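Local coordinates for hypothetical membrane protein (Corynebacterium glutamicum, PDB 6JSB) that binds heme and probably passes it along the heme-uptake machinery of corynebacteria, this chain being its HtaA-type heme-binding domain, at residues 176-179 and 180-183. Numbering follows the deposited sequence.
Sequences FYPE and GEAL. With HEM (protoporphyrin IX containing Fe), chain C.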
loop_
_atom_site.group_PDB
_atom_site.type_symbol
_atom_site.label_atom_id
_atom_site.label_comp_id
_atom_site.label_asym_id
_atom_site.label_seq_id
_atom_site.Cartn_x
_atom_site.Cartn_y
_atom_site.Cartn_z
ATOM N N PHE A 176 -3.613 11.631 -10.931
ATOM C CA PHE A 176 -3.389 10.981 -12.198
ATOM C C PHE A 176 -4.335 9.816 -12.468
ATOM O O PHE A 176 -4.495 9.455 -13.639
ATOM C CB PHE A 176 -1.947 10.465 -12.242
ATOM C CG PHE A 176 -0.948 11.576 -12.502
ATOM C CD1 PHE A 176 -0.481 11.819 -13.777
ATOM C CD2 PHE A 176 -0.492 12.361 -11.455
ATOM C CE1 PHE A 176 0.444 12.847 -14.003
ATOM C CE2 PHE A 176 0.439 13.406 -11.673
ATOM C CZ PHE A 176 0.867 13.653 -12.959
ATOM N N TYR A 177 -4.920 9.193 -11.421
ATOM C CA TYR A 177 -5.928 8.150 -11.644
ATOM C C TYR A 177 -7.325 8.723 -11.347
ATOM O O TYR A 177 -7.474 9.453 -10.380
ATOM C CB TYR A 177 -5.721 6.980 -10.698
ATOM C CG TYR A 177 -4.423 6.221 -10.881
ATOM C CD1 TYR A 177 -3.966 5.866 -12.158
ATOM C CD2 TYR A 177 -3.732 5.842 -9.798
ATOM C CE1 TYR A 177 -2.769 5.136 -12.303
ATOM C CE2 TYR A 177 -2.528 5.121 -9.905
ATOM C CZ TYR A 177 -2.066 4.779 -11.149
ATOM O OH TYR A 177 -0.870 4.079 -11.248
ATOM N N PRO A 178 -8.357 8.332 -12.084
ATOM C CA PRO A 178 -9.726 8.690 -11.695
ATOM C C PRO A 178 -10.226 7.860 -10.534
ATOM O O PRO A 178 -9.778 6.747 -10.293
ATOM C CB PRO A 178 -10.529 8.384 -12.939
ATOM C CG PRO A 178 -9.797 7.171 -13.504
ATOM C CD PRO A 178 -8.346 7.481 -13.284
ATOM N N GLU A 179 -11.273 8.411 -9.849
ATOM C CA GLU A 179 -11.965 7.578 -8.881
ATOM C C GLU A 179 -12.473 6.302 -9.562
ATOM O O GLU A 179 -12.961 6.331 -10.700
ATOM C CB GLU A 179 -13.133 8.401 -8.295
ATOM C CG GLU A 179 -13.872 7.729 -7.237
ATOM C CD GLU A 179 -14.986 8.669 -6.742
ATOM O OE1 GLU A 179 -14.850 9.906 -6.910
ATOM O OE2 GLU A 179 -15.961 8.148 -6.206
ATOM N N GLY A 180 -12.358 5.187 -8.863
ATOM C CA GLY A 180 -12.741 3.886 -9.405
ATOM C C GLY A 180 -11.625 3.186 -10.184
ATOM O O GLY A 180 -11.827 2.043 -10.607
ATOM N N GLU A 181 -10.464 3.818 -10.342
ATOM C CA GLU A 181 -9.381 3.172 -11.114
ATOM C C GLU A 181 -8.949 1.870 -10.448
ATOM O O GLU A 181 -8.717 1.812 -9.231
ATOM C CB GLU A 181 -8.201 4.138 -11.165
ATOM C CG GLU A 181 -6.982 3.526 -11.958
ATOM C CD GLU A 181 -7.125 3.666 -13.474
ATOM O OE1 GLU A 181 -8.120 4.279 -13.988
ATOM O OE2 GLU A 181 -6.226 3.117 -14.194
ATOM N N ALA A 182 -8.754 0.812 -11.263
ATOM C CA ALA A 182 -8.312 -0.437 -10.666
ATOM C C ALA A 182 -6.889 -0.289 -10.153
ATOM O O ALA A 182 -6.056 0.344 -10.793
ATOM C CB ALA A 182 -8.385 -1.530 -11.732
ATOM N N LEU A 183 -6.621 -0.834 -8.983
ATOM C CA LEU A 183 -5.242 -0.916 -8.494
ATOM C C LEU A 183 -4.815 -2.387 -8.553
ATOM O O LEU A 183 -5.505 -3.263 -9.109
ATOM C CB LEU A 183 -5.121 -0.358 -7.081
ATOM C CG LEU A 183 -5.564 1.126 -6.976
ATOM C CD1 LEU A 183 -5.412 1.500 -5.512
ATOM C CD2 LEU A 183 -4.727 2.058 -7.894
HETATM C CHA HEM C . 2.103 9.361 -14.619
HETATM C CHB HEM C . 5.059 13.165 -15.163
HETATM C CHC HEM C . 4.319 14.291 -10.464
HETATM C CHD HEM C . 1.611 10.254 -9.858
HETATM C C1A HEM C . 2.901 10.347 -15.167
HETATM C C2A HEM C . 3.161 10.463 -16.589
HETATM C C3A HEM C . 3.997 11.511 -16.778
HETATM C C4A HEM C . 4.260 12.075 -15.454
HETATM C CMA HEM C . 4.577 12.042 -18.125
HETATM C CAA HEM C . 2.551 9.526 -17.654
HETATM C CBA HEM C . 3.522 8.395 -17.961
HETATM C CGA HEM C . 2.796 7.310 -18.724
HETATM O O1A HEM C . 3.480 6.346 -19.168
HETATM O O2A HEM C . 1.536 7.416 -18.864
HETATM C C1B HEM C . 5.117 13.784 -13.946
HETATM C C2B HEM C . 5.895 14.989 -13.653
HETATM C C3B HEM C . 5.691 15.310 -12.363
HETATM C C4B HEM C . 4.798 14.307 -11.767
HETATM C CMB HEM C . 6.733 15.718 -14.741
HETATM C CAB HEM C . 6.270 16.492 -11.530
HETATM C CBB HEM C . 7.384 17.132 -11.899
HETATM C C1C HEM C . 3.531 13.297 -9.874
HETATM C C2C HEM C . 3.128 13.253 -8.489
HETATM C C3C HEM C . 2.417 12.118 -8.291
HETATM C C4C HEM C . 2.293 11.442 -9.579
HETATM C CMC HEM C . 3.562 14.263 -7.394
HETATM C CAC HEM C . 1.882 11.715 -6.928
HETATM C CBC HEM C . 1.782 10.424 -6.646
HETATM C C1D HEM C . 1.512 9.686 -11.111
HETATM C C2D HEM C . 0.750 8.494 -11.408
HETATM C C3D HEM C . 0.868 8.221 -12.724
HETATM C C4D HEM C . 1.738 9.230 -13.306
HETATM C CMD HEM C . -0.097 7.753 -10.351
HETATM C CAD HEM C . 0.207 7.023 -13.474
HETATM C CBD HEM C . 1.281 5.906 -13.545
HETATM C CGD HEM C . 0.638 4.706 -14.237
HETATM O O1D HEM C . 0.452 4.801 -15.498
HETATM O O2D HEM C . 0.314 3.712 -13.498
HETATM N NA HEM C . 3.574 11.371 -14.468
HETATM N NB HEM C . 4.510 13.391 -12.772
HETATM N NC HEM C . 2.979 12.182 -10.514
HETATM N ND HEM C . 2.106 10.075 -12.280
HETATM FE FE HEM C . 3.480 11.641 -12.357
#
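Tyr177 sets CG beside its own backbone N (chi1 -64°), while Glu181 swings CG anti to its N and then bends at chi2, which carries the glutamate chain across the tyrosine side chain at about a right angle. CB of Tyr177 meets CB of Glu181 at 3.8 Å, CG of Glu181 rests against the ring obliquely near CD1, and the ring and carboxylate planes are 4° apart. OE1 of Glu181 sits 3.3 Å from CD of Pro178; the other oxygen, OE2, forms a salt bridge with Arg17. CD2 of Leu183 approaches CE2 of Tyr177 obliquely and loosely, at 4.3 Å. What folds the chain back is a type II beta turn from Pro178 to Glu181, in the loop between helix 167-172 and strand 186-198. Its closing bond runs from Glu181 N to Pro178 O at 3.0 Å, and Gly180 takes the positive phi (87°) of the third position, where a CB would clash with Glu179 O. Tyr177 OH donates to propionate oxygen O2D at 2.6 Å, that oxygen lying in the plane of the phenol ring, while the heme methyl CMD sits over one ring face. Ser19 also hydrogen-bonds to the heme. Phe176 turns one ring face to the porphyrin, with heme ND 3.3 Å above the ring plane, over its centre, and meets Phe124 edge-to-face.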